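SusD superfamily protein (Bacteroides thetaiotaomicron VPI-5482, PDB 3HDX) probably binds polysaccharide at the outer membrane as a SusD-family protein of carbohydrate metabolism. Local coordinates at residues A[362-367]-A[388-393]; A[413-416]-A[421-424]; A[235-240]-A[309-314]. All coordinates share one frame; numbering follows the deposited sequence.

Contact 1. Residues A[362-367]-A[388-393]. With EDO (1,2-ethanediol), chain G.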
loop_
_atom_site.group_PDB
_atom_site.type_symbol
_atom_site.label_atom_id
_atom_site.label_comp_id
_atom_site.label_asym_id
_atom_site.label_seq_id
_atom_site.Cartn_x
_atom_site.Cartn_y
_atom_site.Cartn_z
ATOM N N ARG A 362 0.080 -7.873 2.711
ATOM C CA ARG A 362 -0.198 -9.285 2.761
ATOM C C ARG A 362 0.946 -9.944 3.533
ATOM O O ARG A 362 1.980 -9.313 3.800
ATOM C CB ARG A 362 -0.361 -9.879 1.354
ATOM C CG ARG A 362 0.819 -9.633 0.404
ATOM C CD ARG A 362 0.381 -10.006 -1.023
ATOM N NE ARG A 362 1.407 -9.770 -2.048
ATOM C CZ ARG A 362 2.323 -10.658 -2.427
ATOM N NH1 ARG A 362 2.454 -11.825 -1.820
ATOM N NH2 ARG A 362 3.155 -10.354 -3.404
ATOM N N LEU A 363 0.786 -11.230 3.854
ATOM C CA LEU A 363 1.773 -11.905 4.714
ATOM C C LEU A 363 3.205 -11.854 4.215
ATOM O O LEU A 363 4.141 -11.707 5.005
ATOM C CB LEU A 363 1.387 -13.353 5.081
ATOM C CG LEU A 363 0.450 -13.450 6.290
ATOM C CD1 LEU A 363 -0.062 -14.878 6.465
ATOM C CD2 LEU A 363 1.082 -12.948 7.569
ATOM N N GLU A 364 3.391 -11.918 2.903
ATOM C CA GLU A 364 4.763 -11.913 2.360
ATOM C C GLU A 364 5.463 -10.570 2.645
ATOM O O GLU A 364 6.670 -10.523 2.931
ATOM C CB GLU A 364 4.794 -12.227 0.853
ATOM C CG GLU A 364 4.382 -13.666 0.470
ATOM C CD GLU A 364 2.897 -13.952 0.468
ATOM O OE1 GLU A 364 2.079 -13.035 0.773
ATOM O OE2 GLU A 364 2.554 -15.096 0.120
ATOM N N ASP A 365 4.712 -9.482 2.505
ATOM C CA ASP A 365 5.223 -8.135 2.825
ATOM C C ASP A 365 5.674 -8.069 4.292
ATOM O O ASP A 365 6.808 -7.698 4.586
ATOM C CB ASP A 365 4.198 -7.054 2.527
ATOM C CG ASP A 365 4.591 -5.697 3.106
ATOM O OD1 ASP A 365 5.772 -5.298 2.950
ATOM O OD2 ASP A 365 3.718 -5.044 3.741
ATOM N N ILE A 366 4.761 -8.451 5.187
ATOM C CA ILE A 366 5.020 -8.371 6.617
ATOM C C ILE A 366 6.175 -9.298 7.050
ATOM O O ILE A 366 6.975 -8.936 7.903
ATOM C CB ILE A 366 3.737 -8.635 7.434
ATOM C CG1 ILE A 366 2.651 -7.574 7.112
ATOM C CG2 ILE A 366 4.021 -8.658 8.938
ATOM C CD1 ILE A 366 3.005 -6.131 7.350
ATOM N N THR A 367 6.280 -10.465 6.408
ATOM C CA THR A 367 7.355 -11.411 6.672
ATOM C C THR A 367 8.695 -10.860 6.242
ATOM O O THR A 367 9.667 -10.930 7.012
ATOM C CB THR A 367 7.034 -12.768 6.037
ATOM O OG1 THR A 367 5.791 -13.230 6.593
ATOM C CG2 THR A 367 8.172 -13.805 6.237
ATOM N N ASN A 388 13.715 -16.953 3.961
ATOM C CA ASN A 388 13.526 -18.278 3.379
ATOM C C ASN A 388 12.074 -18.698 3.198
ATOM O O ASN A 388 11.770 -19.426 2.255
ATOM C CB ASN A 388 14.317 -19.361 4.140
ATOM C CG ASN A 388 15.800 -19.345 3.818
ATOM O OD1 ASN A 388 16.202 -18.916 2.723
ATOM N ND2 ASN A 388 16.619 -19.833 4.740
HETATM N N MSE A 389 11.186 -18.246 4.090
HETATM C CA MSE A 389 9.763 -18.545 3.953
HETATM C C MSE A 389 9.212 -18.094 2.610
HETATM O O MSE A 389 8.405 -18.804 1.967
HETATM C CB MSE A 389 8.933 -17.944 5.078
HETATM C CG MSE A 389 9.168 -18.552 6.396
HETATM SE SE MSE A 389 8.128 -17.712 7.782
HETATM C CE MSE A 389 9.074 -18.543 9.263
ATOM N N ILE A 390 9.639 -16.908 2.185
ATOM C CA ILE A 390 9.199 -16.358 0.912
ATOM C C ILE A 390 9.915 -17.078 -0.243
ATOM O O ILE A 390 9.258 -17.535 -1.197
ATOM C CB ILE A 390 9.443 -14.845 0.860
ATOM C CG1 ILE A 390 8.805 -14.140 2.133
ATOM C CG2 ILE A 390 9.029 -14.349 -0.556
ATOM C CD1 ILE A 390 7.447 -14.513 2.539
ATOM N N ARG A 391 11.256 -17.201 -0.146
ATOM C CA ARG A 391 12.041 -17.852 -1.214
ATOM C C ARG A 391 11.536 -19.241 -1.574
ATOM O O ARG A 391 11.302 -19.538 -2.764
ATOM C CB ARG A 391 13.486 -17.949 -0.802
ATOM C CG ARG A 391 14.236 -16.616 -0.783
ATOM C CD ARG A 391 15.664 -16.840 -0.285
ATOM N NE ARG A 391 16.380 -17.777 -1.146
ATOM C CZ ARG A 391 17.064 -17.443 -2.249
ATOM N NH1 ARG A 391 17.181 -16.161 -2.664
ATOM N NH2 ARG A 391 17.642 -18.412 -2.962
ATOM N N THR A 392 11.307 -20.054 -0.543
ATOM C CA THR A 392 10.914 -21.455 -0.756
ATOM C C THR A 392 9.477 -21.633 -1.243
ATOM O O THR A 392 9.100 -22.778 -1.592
ATOM C CB THR A 392 11.193 -22.333 0.475
ATOM O OG1 THR A 392 10.388 -21.888 1.558
ATOM C CG2 THR A 392 12.689 -22.276 0.852
ATOM N N ASN A 393 8.641 -20.567 -1.209
ATOM C CA ASN A 393 7.319 -20.617 -1.835
ATOM C C ASN A 393 7.354 -20.020 -3.260
ATOM O O ASN A 393 6.305 -19.860 -3.905
ATOM C CB ASN A 393 6.259 -19.923 -1.019
ATOM C CG ASN A 393 4.856 -20.475 -1.276
ATOM O OD1 ASN A 393 4.658 -21.689 -1.489
ATOM N ND2 ASN A 393 3.869 -19.591 -1.234
HETATM C C1 EDO G . 19.859 -17.864 -5.637
HETATM O O1 EDO G . 18.433 -17.924 -5.866
HETATM C C2 EDO G . 20.644 -18.612 -6.700
HETATM O O2 EDO G . 20.397 -18.057 -8.001
HETATM O O HOH W 1 4.595 -16.969 -0.359
#
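I390 sends the tip of its side chain, CD1, against the flank of helix 363-376, where E364 and T367 receive it one turn apart. I390 crosses E364 obliquely: CD1 rests on the glutamate's stem, 3.7 Å from E364 CA and 3.8 Å from E364 CG, well away from the charged end. Beside T367 the two side chains run past each other in opposite senses, with I390 CD1 lying 3.8 Å from T367 CG2. With OG1 held beside the threonine's own backbone N (chi1 -59°), CG2 is turned to face the isoleucine. That leaves OG1 to reach back to L363 O at 2.8 Å, 41° out of the carbonyl plane, and to bond Y234. Threonine suits the place, offering a methyl on one branch and a hydroxyl on the other. M389, a selenomethionine, adds a looser touch at the exposed border, its SE 4.2 Å from T367 CG2. The E364 chain bends at chi2 (78°), turning its carboxylate away from the isoleucine: OE1 forms a salt bridge with R362 NH1, while OE2 takes the backbone N of T235. Water 1 supplies the polar link across the contact, donating to E364 OE2 at 2.8 Å and accepting from N393 ND2 at 2.9 Å. The start of helix 363-376 thus meets the end of helix 380-391 as in a helical hairpin. Direct contact is wholly apolar, and the buried glutamate charge, partly offset by R362, which also pairs with E423 and E427, is likely to remain ionised.

Contact 2. Residues A[413-416]-A[421-424]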
loop_
_atom_site.group_PDB
_atom_site.type_symbol
_atom_site.label_atom_id
_atom_site.label_comp_id
_atom_site.label_asym_id
_atom_site.label_seq_id
_atom_site.Cartn_x
_atom_site.Cartn_y
_atom_site.Cartn_z
ATOM N N ILE A 413 20.700 -7.536 4.142
ATOM C CA ILE A 413 19.708 -6.439 3.954
ATOM C C ILE A 413 19.464 -6.190 2.468
ATOM O O ILE A 413 18.311 -6.172 2.037
ATOM C CB ILE A 413 20.132 -5.126 4.664
ATOM C CG1 ILE A 413 20.054 -5.286 6.173
ATOM C CG2 ILE A 413 19.270 -3.906 4.170
ATOM C CD1 ILE A 413 20.840 -4.187 6.931
ATOM N N ALA A 414 20.528 -6.119 1.682
ATOM C CA ALA A 414 20.378 -5.845 0.242
ATOM C C ALA A 414 19.523 -6.972 -0.400
ATOM O O ALA A 414 18.623 -6.700 -1.198
ATOM C CB ALA A 414 21.739 -5.665 -0.452
ATOM N N GLU A 415 19.791 -8.217 -0.022
ATOM C CA GLU A 415 19.041 -9.349 -0.581
ATOM C C GLU A 415 17.553 -9.377 -0.177
ATOM O O GLU A 415 16.696 -9.692 -1.002
ATOM C CB GLU A 415 19.724 -10.692 -0.316
ATOM C CG GLU A 415 19.037 -11.884 -0.958
ATOM C CD GLU A 415 18.905 -11.799 -2.466
ATOM O OE1 GLU A 415 19.682 -11.063 -3.142
ATOM O OE2 GLU A 415 17.999 -12.487 -2.971
ATOM N N ILE A 416 17.267 -9.019 1.066
ATOM C CA ILE A 416 15.874 -8.879 1.524
ATOM C C ILE A 416 15.153 -7.851 0.638
ATOM O O ILE A 416 14.016 -8.106 0.204
ATOM C CB ILE A 416 15.777 -8.466 2.993
ATOM C CG1 ILE A 416 16.291 -9.607 3.907
ATOM C CG2 ILE A 416 14.325 -8.121 3.389
ATOM C CD1 ILE A 416 16.618 -9.235 5.319
ATOM N N ARG A 421 11.630 -6.615 -4.014
ATOM C CA ARG A 421 11.589 -6.092 -5.386
ATOM C C ARG A 421 10.877 -7.099 -6.288
ATOM O O ARG A 421 10.062 -6.714 -7.098
ATOM C CB ARG A 421 12.991 -5.839 -5.879
ATOM C CG ARG A 421 13.149 -5.157 -7.235
ATOM C CD ARG A 421 14.627 -5.033 -7.517
ATOM N NE ARG A 421 14.934 -4.155 -8.663
ATOM C CZ ARG A 421 16.159 -3.931 -9.110
ATOM N NH1 ARG A 421 17.217 -4.498 -8.542
ATOM N NH2 ARG A 421 16.344 -3.069 -10.117
ATOM N N ARG A 422 11.237 -8.369 -6.140
ATOM C CA ARG A 422 10.598 -9.435 -6.878
ATOM C C ARG A 422 9.156 -9.731 -6.442
ATOM O O ARG A 422 8.237 -9.783 -7.259
ATOM C CB ARG A 422 11.453 -10.712 -6.812
ATOM C CG ARG A 422 12.761 -10.595 -7.537
ATOM C CD ARG A 422 13.508 -11.887 -7.577
ATOM N NE ARG A 422 14.112 -12.197 -6.293
ATOM C CZ ARG A 422 15.362 -11.915 -5.914
ATOM N NH1 ARG A 422 16.215 -11.302 -6.718
ATOM N NH2 ARG A 422 15.760 -12.278 -4.707
ATOM N N GLU A 423 8.976 -9.935 -5.150
ATOM C CA GLU A 423 7.694 -10.374 -4.634
ATOM C C GLU A 423 6.596 -9.368 -4.722
ATOM O O GLU A 423 5.483 -9.723 -5.092
ATOM C CB GLU A 423 7.868 -10.835 -3.166
ATOM C CG GLU A 423 6.625 -11.403 -2.530
ATOM C CD GLU A 423 6.059 -12.640 -3.257
ATOM O OE1 GLU A 423 6.850 -13.355 -3.904
ATOM O OE2 GLU A 423 4.827 -12.905 -3.096
ATOM N N LEU A 424 6.923 -8.114 -4.450
ATOM C CA LEU A 424 5.928 -7.062 -4.364
ATOM C C LEU A 424 5.869 -6.183 -5.614
ATOM O O LEU A 424 5.225 -5.109 -5.615
ATOM C CB LEU A 424 6.173 -6.221 -3.092
ATOM C CG LEU A 424 6.263 -7.005 -1.766
ATOM C CD1 LEU A 424 6.745 -6.123 -0.594
ATOM C CD2 LEU A 424 4.903 -7.627 -1.433
HETATM O O HOH W 2 19.015 -11.135 -5.763
#
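E415 and R422 meet along one side of helix 409-423, two turns apart, through a salt bridge that is also a hydrogen bond: R422 NH2 lies 2.8 Å from E415 OE2, with an N-H...O angle of 142°. Their backbones are far apart, E415 CA being 10.5 Å from R422 CA, so only long side chains can close the gap. Glutamate and arginine suit the task. E415 bends at chi2 and leans forward along the helix; R422 reaches back, bending at chi3 (-75°) to present the edge of its guanidinium. The oxygen lies almost in the guanidinium plane and is met on its syn side, although somewhat out of the carboxylate plane. The two flat groups are turned only 25° from each other.

This direct bond is the tight part, and it is small. E419, on the turn between, also forms a salt bridge with R422 NH2, so that one nitrogen serves two carboxylates and probably eases the repulsion between them. The looser part is bridged by water 2, which donates to E415 OE1 at 2.7 Å and accepts from R422 NH1 at 3.0 Å, closing a ring beside the direct bond. Here E415 is partly exposed, whereas R422 is buried, with NH1 also donating to I303 O and the chain lying against F304.

Another face of the same helix carries apolar residues. I413 and I416 pack on C375 of helix 363-376, I416 touching A371 as well, while I413 and A414 meet M441 of helix 430-441; helix 409-423 thus packs on both helices 363-376 and 430-441.

Contact 3. Residues A[235-240]-A[309-314]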
loop_
_atom_site.group_PDB
_atom_site.type_symbol
_atom_site.label_atom_id
_atom_site.label_comp_id
_atom_site.label_asym_id
_atom_site.label_seq_id
_atom_site.Cartn_x
_atom_site.Cartn_y
_atom_site.Cartn_z
ATOM N N THR A 235 0.401 -16.887 -0.141
ATOM C CA THR A 235 -0.280 -17.110 -1.410
ATOM C C THR A 235 0.669 -17.789 -2.415
ATOM O O THR A 235 1.840 -17.390 -2.562
ATOM C CB THR A 235 -0.841 -15.771 -1.964
ATOM O OG1 THR A 235 -1.708 -15.157 -1.003
ATOM C CG2 THR A 235 -1.577 -15.947 -3.293
ATOM N N SER A 236 0.168 -18.829 -3.075
ATOM C CA SER A 236 0.920 -19.490 -4.122
ATOM C C SER A 236 1.035 -18.566 -5.334
ATOM O O SER A 236 0.237 -17.613 -5.523
ATOM C CB SER A 236 0.206 -20.779 -4.552
ATOM O OG SER A 236 -1.004 -20.498 -5.257
ATOM N N ILE A 237 2.023 -18.837 -6.178
ATOM C CA ILE A 237 2.199 -18.007 -7.379
ATOM C C ILE A 237 0.932 -17.999 -8.269
ATOM O O ILE A 237 0.565 -16.949 -8.805
ATOM C CB ILE A 237 3.492 -18.362 -8.172
ATOM C CG1 ILE A 237 3.767 -17.284 -9.240
ATOM C CG2 ILE A 237 3.389 -19.800 -8.766
ATOM C CD1 ILE A 237 4.034 -15.855 -8.699
ATOM N N ALA A 238 0.289 -19.162 -8.415
ATOM C CA ALA A 238 -0.931 -19.253 -9.216
ATOM C C ALA A 238 -2.038 -18.389 -8.615
ATOM O O ALA A 238 -2.709 -17.640 -9.327
ATOM C CB ALA A 238 -1.406 -20.702 -9.368
ATOM N N ASP A 239 -2.227 -18.495 -7.309
ATOM C CA ASP A 239 -3.277 -17.694 -6.607
ATOM C C ASP A 239 -2.948 -16.204 -6.550
ATOM O O ASP A 239 -3.855 -15.369 -6.510
ATOM C CB ASP A 239 -3.555 -18.245 -5.203
ATOM C CG ASP A 239 -4.312 -19.584 -5.208
ATOM O OD1 ASP A 239 -4.922 -19.964 -6.248
ATOM O OD2 ASP A 239 -4.334 -20.264 -4.150
ATOM N N LEU A 240 -1.673 -15.862 -6.590
ATOM C CA LEU A 240 -1.308 -14.458 -6.585
ATOM C C LEU A 240 -1.671 -13.782 -7.895
ATOM O O LEU A 240 -2.113 -12.643 -7.888
ATOM C CB LEU A 240 0.192 -14.297 -6.321
ATOM C CG LEU A 240 0.783 -12.890 -6.262
ATOM C CD1 LEU A 240 0.137 -12.059 -5.133
ATOM C CD2 LEU A 240 2.301 -12.976 -6.107
ATOM N N ASP A 309 12.942 -19.315 -10.292
ATOM C CA ASP A 309 12.032 -18.328 -9.694
ATOM C C ASP A 309 10.650 -18.467 -10.345
ATOM O O ASP A 309 10.500 -18.224 -11.562
ATOM C CB ASP A 309 12.602 -16.939 -9.851
ATOM C CG ASP A 309 11.925 -15.929 -8.963
ATOM O OD1 ASP A 309 10.671 -15.894 -8.915
ATOM O OD2 ASP A 309 12.675 -15.202 -8.277
ATOM N N LEU A 310 9.663 -18.873 -9.536
ATOM C CA LEU A 310 8.302 -19.075 -10.065
ATOM C C LEU A 310 7.657 -17.817 -10.621
ATOM O O LEU A 310 6.745 -17.903 -11.437
ATOM C CB LEU A 310 7.359 -19.704 -9.022
ATOM C CG LEU A 310 7.708 -21.131 -8.582
ATOM C CD1 LEU A 310 6.819 -21.606 -7.460
ATOM C CD2 LEU A 310 7.601 -22.080 -9.798
ATOM N N ARG A 311 8.094 -16.644 -10.186
ATOM C CA ARG A 311 7.532 -15.396 -10.707
ATOM C C ARG A 311 7.975 -15.119 -12.153
ATOM O O ARG A 311 7.221 -14.509 -12.910
ATOM C CB ARG A 311 7.957 -14.233 -9.797
ATOM C CG ARG A 311 7.388 -14.363 -8.348
ATOM C CD ARG A 311 8.111 -13.589 -7.302
ATOM N NE ARG A 311 9.474 -14.106 -7.055
ATOM C CZ ARG A 311 10.152 -14.002 -5.900
ATOM N NH1 ARG A 311 9.609 -13.465 -4.810
ATOM N NH2 ARG A 311 11.393 -14.452 -5.824
ATOM N N PHE A 312 9.174 -15.585 -12.516
ATOM C CA PHE A 312 9.731 -15.381 -13.846
ATOM C C PHE A 312 10.580 -16.579 -14.230
ATOM O O PHE A 312 11.789 -16.558 -14.222
ATOM C CB PHE A 312 10.515 -14.070 -13.948
ATOM C CG PHE A 312 10.979 -13.783 -15.320
ATOM C CD1 PHE A 312 10.046 -13.648 -16.348
ATOM C CD2 PHE A 312 12.340 -13.710 -15.613
ATOM C CE1 PHE A 312 10.489 -13.417 -17.630
ATOM C CE2 PHE A 312 12.786 -13.492 -16.893
ATOM C CZ PHE A 312 11.857 -13.351 -17.911
ATOM N N GLY A 313 9.887 -17.643 -14.561
ATOM C CA GLY A 313 10.535 -18.900 -14.863
ATOM C C GLY A 313 9.598 -19.787 -15.637
ATOM O O GLY A 313 9.390 -19.564 -16.839
ATOM N N ILE A 314 8.970 -20.729 -14.941
ATOM C CA ILE A 314 8.053 -21.667 -15.573
ATOM C C ILE A 314 6.903 -20.931 -16.315
ATOM O O ILE A 314 6.403 -19.877 -15.878
ATOM C CB ILE A 314 7.467 -22.645 -14.502
ATOM C CG1 ILE A 314 6.809 -23.878 -15.112
ATOM C CG2 ILE A 314 6.501 -21.928 -13.550
ATOM C CD1 ILE A 314 7.829 -24.839 -15.730
#
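R311, whose CG touches I237 CD1 at 3.7 Å, turns the edge of its guanidinium to the carboxylate of D309 and grips it side-on with two nitrogens. R311 NE donates to D309 OD1 at 2.8 Å, on that oxygen's syn lone pair. R311 NH2 reaches D309 OD2 at 2.9 Å, also on the syn side but 26° out of the carboxylate plane. The anti lone pair of D309 OD1 takes the backbone N of R311 at 3.0 Å, which makes an Asx turn. Three bonds therefore fix the aspartate's rotation, and NH1, at another corner of the guanidinium, forms salt bridges with E419 and E423. With an alanine here, D309 would probably be held by the backbone N alone, its OD2 without the NH2 mate, while E419 and E423 would lose a shared cation and I237 CD1 the CG it rests on.

The Asx turn sits within a type I beta turn from D309 to F312, closed by F312 N to D309 O at 3.1 Å. This tight turn, in the loop between helix 297-303 and strand 325-326, lies against the first turn of the short helix 237-241. I237 makes the contact. With CG1 anti to the backbone N (chi1 -169°), the branched side chain spans the two middle residues of the turn: CG1 lies 3.8 Å from L310 O, CG2 meets L310 CB at 4.0 Å, and CD1 crosses the R311 stem at about a right angle. Just before I237, S236 is the N-cap, its OG accepting from D239 N at 3.1 Å.

How the contacts relate
Along the chain the contacts come as 3, 1 and 2, each closing before the next opens. Their centres lie about 10 Å (contacts 1 and 2), about 12 Å (1 and 3) and about 15 Å (2 and 3) apart, on the same side of the chain's centre. Contacts 1 and 2 occupy three helices, 363-376, 380-391 and 409-423 (with the short helix 401-405 between the last two), late in the chain; contact 3 joins a short helix and a loop from earlier on. E423 ties all three, making salt bridges with R362 of contact 1 and R311 of contact 3. Buried charge pairs thus connect the loop region to the helical bundle.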